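PDB 1J6O: TatD-related deoxyribonuclease from Thermotoga maritima, which probably acts as a metal-dependent deoxyribonuclease of the TatD family, hydrolysing ester bonds in DNA. Local coordinates for residues A[89-93]-A[131-135]; A[19-23]-A[53-57]; A[206-211]-A[254-259]; A[187-192]-A[218-224]; A[41-45]-A[259-264]. One frame throughout, in Å; residues are numbered along the deposited sequence.

Interaction 1: A[89-93]-A[131-135]; sequences LEKFA and KLNLP
Set two helix ends side by side at the surface, the last turn of helix 85-92 facing the end of helix 115-132, with CA of E90 8.2 Å from CA of L132. Residues 89-92 are helical, and A93 N donates to L89 O (2.9 Å). The polar bridge lies on the outside: with chi1 and chi2 both t, E90 reaches across, and K131, extended with all four chi angles near t, answers with NZ 2.6 Å from E90 OE2, a salt bridge and a hydrogen bond at once. Beneath it, A93 CB meets L132 CD1 at 3.6 Å and L134 CD1 at 4.2 Å, a small apolar patch; L132 and L134 both adopt mt rotamers. The second helix stops in a Schellman motif. N133, at phi/psi 62/37, is its C-prime residue: L134 N bonds to the carbonyl five residues back and N133 N to the one three back, so the last amides are satisfied. The N133 side chain faces elsewhere, its ND2 bonded to E158 OE1 and E268 O, while the P135 backbone pairs with I101 as strand 136-141 begins. Helices 85-92 and 115-132 flank strand 98-107 in the sequence, and their packing is that of neighbouring helices in the outer layer of a TIM barrel.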
# COMPACT_ATOMS: atom_id res chain seq x y z
N LEU A 89 -8.72 15.70 -5.07
CA LEU A 89 -8.10 14.39 -5.33
C LEU A 89 -8.52 13.95 -6.73
O LEU A 89 -7.72 13.38 -7.49
CB LEU A 89 -8.54 13.34 -4.28
CG LEU A 89 -8.03 13.51 -2.85
CD1 LEU A 89 -8.67 12.46 -1.92
CD2 LEU A 89 -6.49 13.38 -2.87
N GLU A 90 -9.77 14.22 -7.08
CA GLU A 90 -10.28 13.84 -8.39
C GLU A 90 -9.49 14.57 -9.48
O GLU A 90 -9.22 13.98 -10.54
CB GLU A 90 -11.77 14.18 -8.49
CG GLU A 90 -12.39 13.86 -9.84
CD GLU A 90 -13.88 13.80 -9.73
OE1 GLU A 90 -14.44 14.59 -8.94
OE2 GLU A 90 -14.50 12.97 -10.43
N LYS A 91 -9.09 15.81 -9.22
CA LYS A 91 -8.31 16.59 -10.19
C LYS A 91 -6.92 15.95 -10.36
O LYS A 91 -6.36 15.91 -11.46
CB LYS A 91 -8.12 18.03 -9.71
CG LYS A 91 -7.15 18.82 -10.60
CD LYS A 91 -6.83 20.21 -10.07
CE LYS A 91 -5.79 20.92 -10.97
NZ LYS A 91 -5.48 22.33 -10.53
N PHE A 92 -6.35 15.47 -9.27
CA PHE A 92 -5.04 14.84 -9.34
C PHE A 92 -5.15 13.58 -10.19
O PHE A 92 -4.30 13.31 -11.06
CB PHE A 92 -4.54 14.38 -7.95
CG PHE A 92 -4.10 15.49 -7.02
CD1 PHE A 92 -3.64 16.70 -7.51
CD2 PHE A 92 -4.08 15.26 -5.64
CE1 PHE A 92 -3.16 17.70 -6.62
CE2 PHE A 92 -3.61 16.23 -4.76
CZ PHE A 92 -3.14 17.46 -5.25
N ALA A 93 -6.19 12.82 -9.91
CA ALA A 93 -6.43 11.57 -10.60
C ALA A 93 -6.63 11.70 -12.10
O ALA A 93 -6.72 10.69 -12.79
CB ALA A 93 -7.60 10.81 -9.94
N LYS A 131 -16.23 5.75 -8.12
CA LYS A 131 -16.55 6.60 -9.24
C LYS A 131 -15.49 6.55 -10.36
O LYS A 131 -15.81 6.45 -11.56
CB LYS A 131 -16.71 8.03 -8.74
CG LYS A 131 -16.93 9.06 -9.84
CD LYS A 131 -17.09 10.46 -9.23
CE LYS A 131 -17.10 11.56 -10.28
NZ LYS A 131 -16.97 12.92 -9.65
N LEU A 132 -14.23 6.64 -9.97
CA LEU A 132 -13.12 6.62 -10.93
C LEU A 132 -12.66 5.23 -11.32
O LEU A 132 -11.84 5.07 -12.22
CB LEU A 132 -11.94 7.41 -10.35
CG LEU A 132 -12.20 8.86 -9.85
CD1 LEU A 132 -10.88 9.46 -9.28
CD2 LEU A 132 -12.74 9.73 -10.99
N ASN A 133 -13.21 4.23 -10.64
CA ASN A 133 -12.87 2.85 -10.87
C ASN A 133 -11.39 2.58 -10.60
O ASN A 133 -10.73 1.82 -11.32
CB ASN A 133 -13.22 2.46 -12.30
CG ASN A 133 -13.45 0.99 -12.43
OD1 ASN A 133 -13.67 0.30 -11.42
ND2 ASN A 133 -13.41 0.49 -13.66
N LEU A 134 -10.86 3.24 -9.57
CA LEU A 134 -9.45 3.07 -9.17
C LEU A 134 -9.42 2.21 -7.90
O LEU A 134 -10.31 2.31 -7.06
CB LEU A 134 -8.82 4.43 -8.86
CG LEU A 134 -8.50 5.37 -10.02
CD1 LEU A 134 -7.97 6.70 -9.47
CD2 LEU A 134 -7.48 4.71 -10.99
N PRO A 135 -8.40 1.35 -7.76
CA PRO A 135 -8.26 0.50 -6.58
C PRO A 135 -7.92 1.36 -5.37
O PRO A 135 -7.41 2.47 -5.52
CB PRO A 135 -7.14 -0.47 -6.97
CG PRO A 135 -6.31 0.32 -7.88
CD PRO A 135 -7.34 1.04 -8.74

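Interaction 2: A[19-23]-A[53-57]; sequences HLHFH and DSKKS
The segment 19-23 opens with a type I beta turn from H19 to F22, closed by F22 N to H19 O at 3.1 Å, and it lies against helical residues 53-57, with CA of H21 5.8 Å from CA of S57. H19 takes no part in the contact; its NE2 is hydrogen-bonded to D214 OD1 and its ND1 to V47 O, and both H19 and D214 are predicted ligands of the first metal. H21 carries the contact. Its chi1 is p (58°), which sends the imidazole to the helix, where NE2 donates to D53 OD2 at 2.8 Å, almost linear at 176°. S57 CB sits over the ring face, 3.9 Å from the centroid, a CH-pi contact, and K56 CB approaches H21 CD2 at 3.9 Å. F22 begins by pointing away, yet its ring swings back until CE1 is 3.3 Å from D53 OD1. The H21–D53 His-carboxylate hydrogen bond ties the loop after the first barrel strand to helix 51-61, which follows the second strand, 41-47. V49 N, in the loop after that strand, also bonds to D53 OD2, and N46 ND2, on the strand itself, to S57 OG; helix 51-61 rests in turn on strand 67-71 and on F92 of helix 85-92.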
# COMPACT_ATOMS: atom_id res chain seq x y z
N HIS A 19 6.91 5.96 0.09
CA HIS A 19 6.74 7.40 0.34
C HIS A 19 8.12 7.98 0.04
O HIS A 19 8.78 8.59 0.94
CB HIS A 19 6.41 7.67 1.83
CG HIS A 19 5.22 6.91 2.34
ND1 HIS A 19 3.93 7.24 1.99
CD2 HIS A 19 5.12 5.89 3.23
CE1 HIS A 19 3.09 6.46 2.64
NE2 HIS A 19 3.78 5.63 3.40
N LEU A 20 8.54 7.85 -1.21
CA LEU A 20 9.86 8.34 -1.62
C LEU A 20 10.02 9.85 -1.58
O LEU A 20 11.15 10.36 -1.58
CB LEU A 20 10.18 7.79 -3.02
CG LEU A 20 10.39 6.27 -3.04
CD1 LEU A 20 10.27 5.72 -4.49
CD2 LEU A 20 11.75 5.96 -2.45
N HIS A 21 8.89 10.54 -1.53
CA HIS A 21 8.90 11.99 -1.49
C HIS A 21 9.04 12.54 -0.08
O HIS A 21 9.11 13.77 0.09
CB HIS A 21 7.63 12.55 -2.15
CG HIS A 21 6.36 12.05 -1.52
ND1 HIS A 21 6.02 10.71 -1.50
CD2 HIS A 21 5.41 12.71 -0.81
CE1 HIS A 21 4.92 10.56 -0.78
NE2 HIS A 21 4.53 11.76 -0.35
N PHE A 22 9.08 11.67 0.94
CA PHE A 22 9.24 12.14 2.31
C PHE A 22 10.64 12.71 2.46
O PHE A 22 11.56 12.35 1.70
CB PHE A 22 9.01 11.01 3.30
CG PHE A 22 7.55 10.67 3.53
CD1 PHE A 22 6.54 11.22 2.73
CD2 PHE A 22 7.18 9.84 4.60
CE1 PHE A 22 5.18 10.95 2.99
CE2 PHE A 22 5.81 9.57 4.85
CZ PHE A 22 4.83 10.13 4.05
N HIS A 23 10.80 13.60 3.44
CA HIS A 23 12.10 14.22 3.66
C HIS A 23 13.27 13.29 3.99
O HIS A 23 14.44 13.67 3.81
CB HIS A 23 11.96 15.33 4.73
CG HIS A 23 11.99 14.83 6.14
ND1 HIS A 23 13.16 14.49 6.79
CD2 HIS A 23 10.99 14.63 7.04
CE1 HIS A 23 12.88 14.12 8.03
NE2 HIS A 23 11.57 14.19 8.20
N ASP A 53 0.82 16.58 0.39
CA ASP A 53 1.72 15.45 0.23
C ASP A 53 1.41 14.64 -1.04
O ASP A 53 2.33 14.13 -1.74
CB ASP A 53 1.67 14.60 1.50
CG ASP A 53 2.67 13.48 1.47
OD1 ASP A 53 3.87 13.74 1.73
OD2 ASP A 53 2.24 12.35 1.15
N SER A 54 0.13 14.52 -1.37
CA SER A 54 -0.24 13.78 -2.56
C SER A 54 0.29 14.51 -3.78
O SER A 54 0.70 13.86 -4.77
CB SER A 54 -1.75 13.60 -2.65
OG SER A 54 -2.20 12.65 -1.70
N LYS A 55 0.28 15.84 -3.75
CA LYS A 55 0.78 16.63 -4.90
C LYS A 55 2.29 16.35 -5.08
O LYS A 55 2.76 16.19 -6.19
CB LYS A 55 0.54 18.14 -4.67
CG LYS A 55 0.57 19.04 -5.93
CD LYS A 55 1.84 19.01 -6.73
CE LYS A 55 1.87 20.10 -7.84
NZ LYS A 55 1.09 19.77 -9.06
N LYS A 56 3.03 16.26 -3.97
CA LYS A 56 4.49 15.99 -4.06
C LYS A 56 4.72 14.58 -4.60
O LYS A 56 5.66 14.36 -5.37
CB LYS A 56 5.15 16.11 -2.70
CG LYS A 56 5.18 17.55 -2.18
CD LYS A 56 5.70 17.63 -0.75
CE LYS A 56 7.18 17.99 -0.70
NZ LYS A 56 8.05 17.01 -1.40
N SER A 57 3.88 13.65 -4.17
CA SER A 57 3.99 12.26 -4.63
C SER A 57 3.74 12.24 -6.14
O SER A 57 4.48 11.63 -6.91
CB SER A 57 2.95 11.38 -3.91
OG SER A 57 3.00 10.03 -4.36

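Interaction 3: A[206-211]-A[254-259]; sequences LEYIVL and ATTENA
This is a buried strand-on-helix contact: the short last strand of the barrel, 209-211, with the loop leading into it, lies across helix 248-264. The axes of strand 209-211 and helix 254-259 come within 7.1 Å and cross almost at right angles (-96°). Two CA pairs fix the register, V210 with T255 at 4.8 Å and L206 with A254 at 6.2 Å. Residues 209-211 are extended, near phi -95 to -131 and psi 152 to 159. On the loop side L206 CB touches A254 CB at 3.8 Å. T255, with chi1 in p, brings CG2 to 3.4 Å from I209 O and 3.9 Å from I209 CG1; its OG1 bonds back to V251 O in its own helix, while L211 CD1 lies 3.6 Å from T255 OG1. V210 CG1 rests on N258 CB (3.8 Å) and A259 CB (4.2 Å). The polar contact belongs to N258, chi1 m, whose ND2 donates to I209 O at 3.0 Å and 171°, and more weakly to L206 O at 3.0 Å and 134°. N258 OD1 takes a hydrogen bond from R261 NH1. One buried amide thus holds the I209 carbonyl firmly and the L206 carbonyl weakly at the entry to the strand, so the helix is positioned by directed polar bonds as well as by the aliphatic packing of L206, I209, V210 and L211.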
# COMPACT_ATOMS: atom_id res chain seq x y z
N LEU A 206 0.26 -17.20 -1.71
CA LEU A 206 0.63 -16.20 -2.69
C LEU A 206 -0.44 -15.56 -3.56
O LEU A 206 -0.21 -14.50 -4.12
CB LEU A 206 1.73 -16.75 -3.59
CG LEU A 206 3.09 -17.04 -2.92
CD1 LEU A 206 4.05 -17.57 -3.99
CD2 LEU A 206 3.69 -15.77 -2.32
N GLU A 207 -1.60 -16.19 -3.70
CA GLU A 207 -2.63 -15.61 -4.54
C GLU A 207 -3.23 -14.32 -3.97
O GLU A 207 -3.83 -13.53 -4.70
CB GLU A 207 -3.76 -16.63 -4.73
CG GLU A 207 -4.75 -16.27 -5.80
CD GLU A 207 -5.92 -17.26 -5.89
OE1 GLU A 207 -5.69 -18.48 -5.71
OE2 GLU A 207 -7.06 -16.80 -6.15
N TYR A 208 -3.04 -14.09 -2.68
CA TYR A 208 -3.62 -12.89 -2.08
C TYR A 208 -2.69 -11.87 -1.45
O TYR A 208 -3.13 -11.06 -0.65
CB TYR A 208 -4.63 -13.33 -1.03
CG TYR A 208 -5.68 -14.25 -1.62
CD1 TYR A 208 -6.52 -13.78 -2.63
CD2 TYR A 208 -5.77 -15.58 -1.24
CE1 TYR A 208 -7.43 -14.63 -3.26
CE2 TYR A 208 -6.69 -16.45 -1.87
CZ TYR A 208 -7.51 -15.95 -2.88
OH TYR A 208 -8.41 -16.76 -3.53
N ILE A 209 -1.43 -11.87 -1.82
CA ILE A 209 -0.54 -10.89 -1.21
C ILE A 209 0.33 -10.10 -2.18
O ILE A 209 0.63 -10.56 -3.28
CB ILE A 209 0.42 -11.58 -0.23
CG1 ILE A 209 1.25 -12.61 -0.97
CG2 ILE A 209 -0.35 -12.30 0.90
CD1 ILE A 209 2.37 -13.21 -0.15
N VAL A 210 0.70 -8.88 -1.77
CA VAL A 210 1.57 -8.05 -2.59
C VAL A 210 2.62 -7.60 -1.58
O VAL A 210 2.39 -7.66 -0.36
CB VAL A 210 0.91 -6.82 -3.20
CG1 VAL A 210 0.05 -7.25 -4.39
CG2 VAL A 210 0.12 -6.05 -2.13
N LEU A 211 3.79 -7.19 -2.07
CA LEU A 211 4.86 -6.74 -1.18
C LEU A 211 4.83 -5.23 -1.02
O LEU A 211 4.27 -4.51 -1.86
CB LEU A 211 6.21 -7.09 -1.78
CG LEU A 211 6.44 -8.50 -2.31
CD1 LEU A 211 7.69 -8.50 -3.19
CD2 LEU A 211 6.59 -9.48 -1.14
N ALA A 254 4.47 -14.29 -8.44
CA ALA A 254 3.12 -14.16 -7.96
C ALA A 254 2.77 -12.76 -7.43
O ALA A 254 1.74 -12.18 -7.83
CB ALA A 254 2.86 -15.23 -6.87
N THR A 255 3.61 -12.20 -6.56
CA THR A 255 3.30 -10.87 -6.03
C THR A 255 3.37 -9.77 -7.08
O THR A 255 2.58 -8.82 -7.05
CB THR A 255 4.21 -10.50 -4.82
OG1 THR A 255 5.58 -10.64 -5.19
CG2 THR A 255 3.88 -11.44 -3.63
N THR A 256 4.32 -9.89 -8.00
CA THR A 256 4.46 -8.90 -9.05
C THR A 256 3.25 -8.98 -9.98
O THR A 256 2.70 -7.93 -10.38
CB THR A 256 5.80 -9.12 -9.81
OG1 THR A 256 6.87 -8.70 -8.96
CG2 THR A 256 5.84 -8.32 -11.11
N GLU A 257 2.81 -10.20 -10.32
CA GLU A 257 1.65 -10.36 -11.20
C GLU A 257 0.44 -9.74 -10.48
O GLU A 257 -0.38 -9.04 -11.07
CB GLU A 257 1.36 -11.84 -11.49
CG GLU A 257 0.08 -12.04 -12.30
CD GLU A 257 -0.11 -13.49 -12.77
OE1 GLU A 257 0.84 -14.10 -13.31
OE2 GLU A 257 -1.24 -14.02 -12.59
N ASN A 258 0.33 -10.03 -9.20
CA ASN A 258 -0.78 -9.49 -8.42
C ASN A 258 -0.77 -7.96 -8.44
O ASN A 258 -1.81 -7.30 -8.61
CB ASN A 258 -0.69 -9.94 -6.96
CG ASN A 258 -1.09 -11.39 -6.78
OD1 ASN A 258 -1.67 -12.00 -7.68
ND2 ASN A 258 -0.78 -11.94 -5.60
N ALA A 259 0.41 -7.39 -8.23
CA ALA A 259 0.55 -5.94 -8.22
C ALA A 259 0.29 -5.33 -9.59
O ALA A 259 -0.36 -4.28 -9.71
CB ALA A 259 1.94 -5.54 -7.70

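Interaction 4: A[187-192]-A[218-224]; sequences GPVTYP and LPPQPFR
L218, in a left-handed conformation (phi/psi 39/70), starts the second of two loops that meet here. Its carbonyl O lies 3.5 Å from G187 CA in a CA-H...O contact; a water donates to L218 O (2.7 Å) and accepts a hydrogen bond from G187 N (2.7 Å). A CB on G187 would clash with this same carbonyl. L218 CD1 packs on P188 CG (4.1 Å). P219 O then receives Y191 OH at 2.7 Å. P220 comes nearest the partner backbone, its CA 4.1 Å from that of G187. At Q221 the main-chain N donates to T190 OG1 (2.8 Å, 178°), and T190 OG1 in turn donates a hydrogen bond to G187 O at 2.8 Å within the 3-10 segment 187-190, while Q221 OE1 sits 3.4 Å from P192 CD. The chain then curls, F223 N bonding to P220 O at 2.7 Å. R224, mmm over its first three chi angles, folds back to lay its guanidinium flat on Y191, CZ 3.7 Å from the ring centroid, planes at 8°: a cation-pi stack. L218's side chain is about 4 Å from that of D214, a predicted metal ligand, so these paired beta-to-alpha loops belong to the C-terminal rim where TIM barrels carry their active sites.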
# COMPACT_ATOMS: atom_id res chain seq x y z
N GLY A 187 8.07 -5.18 5.80
CA GLY A 187 9.15 -5.38 6.75
C GLY A 187 8.87 -6.23 7.98
O GLY A 187 9.65 -7.15 8.27
N PRO A 188 7.79 -5.96 8.73
CA PRO A 188 7.42 -6.70 9.95
C PRO A 188 7.34 -8.23 9.82
O PRO A 188 7.46 -8.94 10.81
CB PRO A 188 6.09 -6.09 10.34
CG PRO A 188 6.24 -4.60 9.82
CD PRO A 188 6.85 -4.85 8.47
N VAL A 189 7.11 -8.73 8.62
CA VAL A 189 7.03 -10.18 8.42
C VAL A 189 8.37 -10.87 8.79
O VAL A 189 8.41 -12.08 9.11
CB VAL A 189 6.64 -10.50 6.95
CG1 VAL A 189 7.86 -10.41 6.04
CG2 VAL A 189 5.97 -11.92 6.87
N THR A 190 9.45 -10.09 8.76
CA THR A 190 10.78 -10.61 9.09
C THR A 190 11.15 -10.50 10.57
O THR A 190 12.20 -11.00 10.97
CB THR A 190 11.90 -9.87 8.36
OG1 THR A 190 11.98 -8.53 8.87
CG2 THR A 190 11.69 -9.85 6.85
N TYR A 191 10.31 -9.83 11.36
CA TYR A 191 10.59 -9.65 12.79
C TYR A 191 10.45 -10.95 13.57
O TYR A 191 9.42 -11.60 13.52
CB TYR A 191 9.66 -8.59 13.38
CG TYR A 191 9.81 -7.22 12.75
CD1 TYR A 191 10.83 -6.94 11.84
CD2 TYR A 191 8.92 -6.19 13.08
CE1 TYR A 191 10.97 -5.67 11.27
CE2 TYR A 191 9.03 -4.93 12.52
CZ TYR A 191 10.05 -4.67 11.62
OH TYR A 191 10.16 -3.41 11.07
N PRO A 192 11.51 -11.34 14.30
CA PRO A 192 11.38 -12.59 15.05
C PRO A 192 10.14 -12.66 15.93
O PRO A 192 9.53 -13.72 16.06
CB PRO A 192 12.69 -12.66 15.87
CG PRO A 192 13.09 -11.22 16.01
CD PRO A 192 12.76 -10.64 14.64
N LEU A 218 9.25 1.11 8.94
CA LEU A 218 9.37 -0.32 9.15
C LEU A 218 10.32 -1.16 8.31
O LEU A 218 9.89 -2.00 7.49
CB LEU A 218 7.97 -0.91 8.97
CG LEU A 218 6.86 -0.20 9.74
CD1 LEU A 218 5.46 -0.62 9.21
CD2 LEU A 218 7.00 -0.55 11.20
N PRO A 219 11.62 -0.98 8.51
CA PRO A 219 12.68 -1.69 7.78
C PRO A 219 12.67 -3.16 8.17
O PRO A 219 12.16 -3.49 9.24
CB PRO A 219 13.91 -0.96 8.25
CG PRO A 219 13.56 -0.53 9.70
CD PRO A 219 12.17 -0.02 9.48
N PRO A 220 13.13 -4.05 7.27
CA PRO A 220 13.13 -5.47 7.65
C PRO A 220 14.23 -5.71 8.68
O PRO A 220 15.16 -4.90 8.81
CB PRO A 220 13.37 -6.21 6.32
CG PRO A 220 14.07 -5.22 5.47
CD PRO A 220 13.42 -3.89 5.83
N GLN A 221 14.11 -6.82 9.41
CA GLN A 221 15.04 -7.21 10.47
C GLN A 221 16.52 -6.85 10.39
O GLN A 221 17.06 -6.22 11.32
CB GLN A 221 14.94 -8.71 10.72
CG GLN A 221 15.56 -9.12 12.04
CD GLN A 221 15.04 -8.30 13.21
OE1 GLN A 221 13.94 -7.77 13.16
NE2 GLN A 221 15.84 -8.21 14.26
N PRO A 222 17.20 -7.23 9.31
CA PRO A 222 18.62 -6.88 9.26
C PRO A 222 18.91 -5.39 9.28
O PRO A 222 20.06 -4.99 9.44
CB PRO A 222 19.12 -7.53 7.97
CG PRO A 222 17.90 -7.59 7.12
CD PRO A 222 16.79 -7.93 8.08
N PHE A 223 17.87 -4.57 9.14
CA PHE A 223 18.07 -3.13 9.14
C PHE A 223 17.23 -2.37 10.16
O PHE A 223 16.86 -1.23 9.90
CB PHE A 223 17.79 -2.58 7.75
CG PHE A 223 18.81 -2.97 6.73
CD1 PHE A 223 20.04 -2.33 6.67
CD2 PHE A 223 18.56 -4.04 5.87
CE1 PHE A 223 21.02 -2.74 5.77
CE2 PHE A 223 19.53 -4.46 4.97
CZ PHE A 223 20.76 -3.81 4.92
N ARG A 224 16.94 -2.97 11.31
CA ARG A 224 16.14 -2.24 12.29
C ARG A 224 16.93 -0.99 12.65
O ARG A 224 18.18 -1.02 12.67
CB ARG A 224 15.87 -3.07 13.54
CG ARG A 224 15.06 -4.35 13.32
CD ARG A 224 13.77 -4.08 12.55
NE ARG A 224 12.84 -3.20 13.25
CZ ARG A 224 11.97 -3.60 14.17
NH1 ARG A 224 11.90 -4.87 14.53
NH2 ARG A 224 11.15 -2.72 14.72
O HOH W 1 7.90 -2.44 5.78

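Interaction 5: A[41-45]-A[259-264]; sequences IEFVV and ARRIFL
F43 and V45, alternate residues of strand 41-47, form the apolar centre against helix 248-264. F43, chi1 p, has L264 CD1 over its ring face, 3.8 Å from the centroid, and reaches A259 CB with CZ at 4.2 Å. V45, chi1 t, puts CG2 3.9 Å above the F263 centroid, so each segment lends one aromatic ring to a CH-pi contact. The axes of strand 41-45 and helix 259-264 stand 10.6 Å apart at 51°, with CA of V45 8.2 Å from CA of F263; a pi-type turn spans 260-264. Toward the edge, E42 breaks the extended run with phi/psi -67/-44. Its carboxylate meets R260 side-on: NE to OE2 2.7 Å, NH2 to OE1 2.8 Å, a bidentate salt bridge. OE1 also bonds to H12 ND1, evidently of the N-terminal expression tag. V14 and T16 of strand 13-18 touch the same helix, which closes the N-terminal end of the TIM barrel.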
# COMPACT_ATOMS: atom_id res chain seq x y z
N ILE A 41 13.62 -4.01 -8.88
CA ILE A 41 12.35 -3.42 -8.49
C ILE A 41 11.71 -3.01 -9.81
O ILE A 41 12.18 -2.07 -10.47
CB ILE A 41 12.55 -2.14 -7.62
CG1 ILE A 41 13.24 -2.48 -6.29
CG2 ILE A 41 11.18 -1.50 -7.37
CD1 ILE A 41 12.48 -3.47 -5.41
N GLU A 42 10.64 -3.69 -10.21
CA GLU A 42 9.96 -3.37 -11.48
C GLU A 42 9.27 -2.01 -11.47
O GLU A 42 9.30 -1.27 -12.47
CB GLU A 42 8.99 -4.48 -11.80
CG GLU A 42 8.32 -4.36 -13.11
CD GLU A 42 7.55 -5.61 -13.42
OE1 GLU A 42 8.17 -6.69 -13.47
OE2 GLU A 42 6.31 -5.50 -13.59
N PHE A 43 8.56 -1.70 -10.38
CA PHE A 43 7.88 -0.41 -10.25
C PHE A 43 7.46 -0.26 -8.83
O PHE A 43 7.54 -1.22 -8.04
CB PHE A 43 6.65 -0.22 -11.19
CG PHE A 43 5.41 -1.03 -10.83
CD1 PHE A 43 5.23 -2.31 -11.34
CD2 PHE A 43 4.40 -0.48 -10.03
CE1 PHE A 43 4.06 -3.03 -11.07
CE2 PHE A 43 3.23 -1.18 -9.76
CZ PHE A 43 3.05 -2.45 -10.27
N VAL A 44 7.09 0.95 -8.46
CA VAL A 44 6.64 1.15 -7.09
C VAL A 44 5.40 2.01 -7.14
O VAL A 44 5.19 2.77 -8.11
CB VAL A 44 7.70 1.86 -6.17
CG1 VAL A 44 9.08 1.26 -6.37
CG2 VAL A 44 7.66 3.36 -6.39
N VAL A 45 4.55 1.88 -6.12
CA VAL A 45 3.35 2.69 -6.07
C VAL A 45 3.67 3.67 -4.93
O VAL A 45 3.78 3.25 -3.78
CB VAL A 45 2.12 1.89 -5.70
CG1 VAL A 45 0.92 2.87 -5.55
CG2 VAL A 45 1.83 0.82 -6.78
N ALA A 259 0.41 -7.39 -8.23
CA ALA A 259 0.55 -5.94 -8.22
C ALA A 259 0.29 -5.33 -9.59
O ALA A 259 -0.36 -4.28 -9.71
CB ALA A 259 1.94 -5.54 -7.70
N ARG A 260 0.75 -6.00 -10.64
CA ARG A 260 0.55 -5.51 -12.01
C ARG A 260 -0.94 -5.48 -12.33
O ARG A 260 -1.47 -4.51 -12.89
CB ARG A 260 1.21 -6.44 -13.03
CG ARG A 260 2.72 -6.35 -13.17
CD ARG A 260 3.19 -7.45 -14.12
NE ARG A 260 4.64 -7.53 -14.25
CZ ARG A 260 5.28 -8.55 -14.81
NH1 ARG A 260 4.58 -9.57 -15.31
NH2 ARG A 260 6.60 -8.59 -14.83
N ARG A 261 -1.61 -6.56 -11.98
CA ARG A 261 -3.03 -6.65 -12.25
C ARG A 261 -3.85 -5.58 -11.54
O ARG A 261 -4.73 -4.95 -12.13
CB ARG A 261 -3.55 -8.03 -11.86
CG ARG A 261 -5.00 -8.26 -12.19
CD ARG A 261 -5.50 -9.60 -11.64
NE ARG A 261 -5.59 -9.59 -10.18
CZ ARG A 261 -4.81 -10.31 -9.38
NH1 ARG A 261 -3.88 -11.11 -9.89
NH2 ARG A 261 -4.97 -10.22 -8.06
N ILE A 262 -3.55 -5.36 -10.28
CA ILE A 262 -4.28 -4.37 -9.50
C ILE A 262 -4.08 -2.92 -9.90
O ILE A 262 -5.03 -2.17 -10.13
CB ILE A 262 -3.93 -4.50 -7.99
CG1 ILE A 262 -4.52 -5.81 -7.45
CG2 ILE A 262 -4.52 -3.35 -7.18
CD1 ILE A 262 -4.08 -6.14 -6.03
N PHE A 263 -2.82 -2.54 -10.01
CA PHE A 263 -2.48 -1.18 -10.34
C PHE A 263 -2.25 -0.77 -11.77
O PHE A 263 -2.56 0.37 -12.14
CB PHE A 263 -1.23 -0.82 -9.51
CG PHE A 263 -1.45 -0.91 -8.03
CD1 PHE A 263 -2.19 0.04 -7.37
CD2 PHE A 263 -0.89 -1.96 -7.30
CE1 PHE A 263 -2.38 -0.03 -5.99
CE2 PHE A 263 -1.07 -2.06 -5.92
CZ PHE A 263 -1.81 -1.09 -5.26
N LEU A 264 -1.73 -1.68 -12.58
CA LEU A 264 -1.46 -1.29 -13.97
C LEU A 264 -2.41 -1.66 -15.07
O LEU A 264 -2.33 -1.09 -16.15
CB LEU A 264 -0.06 -1.75 -14.35
CG LEU A 264 1.01 -1.20 -13.41
CD1 LEU A 264 2.39 -1.61 -13.88
CD2 LEU A 264 0.87 0.33 -13.30

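How the interactions relate
Interaction 3 is buried, interactions 2 and 5 are partly buried, and interactions 1 and 4 lie at the surface. Interactions 3 and 5 share helix 248-264 and meet at A259; between them the last and second strands of the barrel are fixed to one helix, through an asparagine amide on main-chain carbonyls in the first case and aromatic packing with an edge salt bridge in the second. Interaction 1 joins outer helices by a lone ion pair over a small apolar patch, yet its P135 packs on I262 and F263 of interaction 5. Interaction 2 touches interaction 1 through S54 and K55 on F92. Interactions 2 and 4 are both loop contacts near the predicted metal ligands, and both rely on polar side chains and rings.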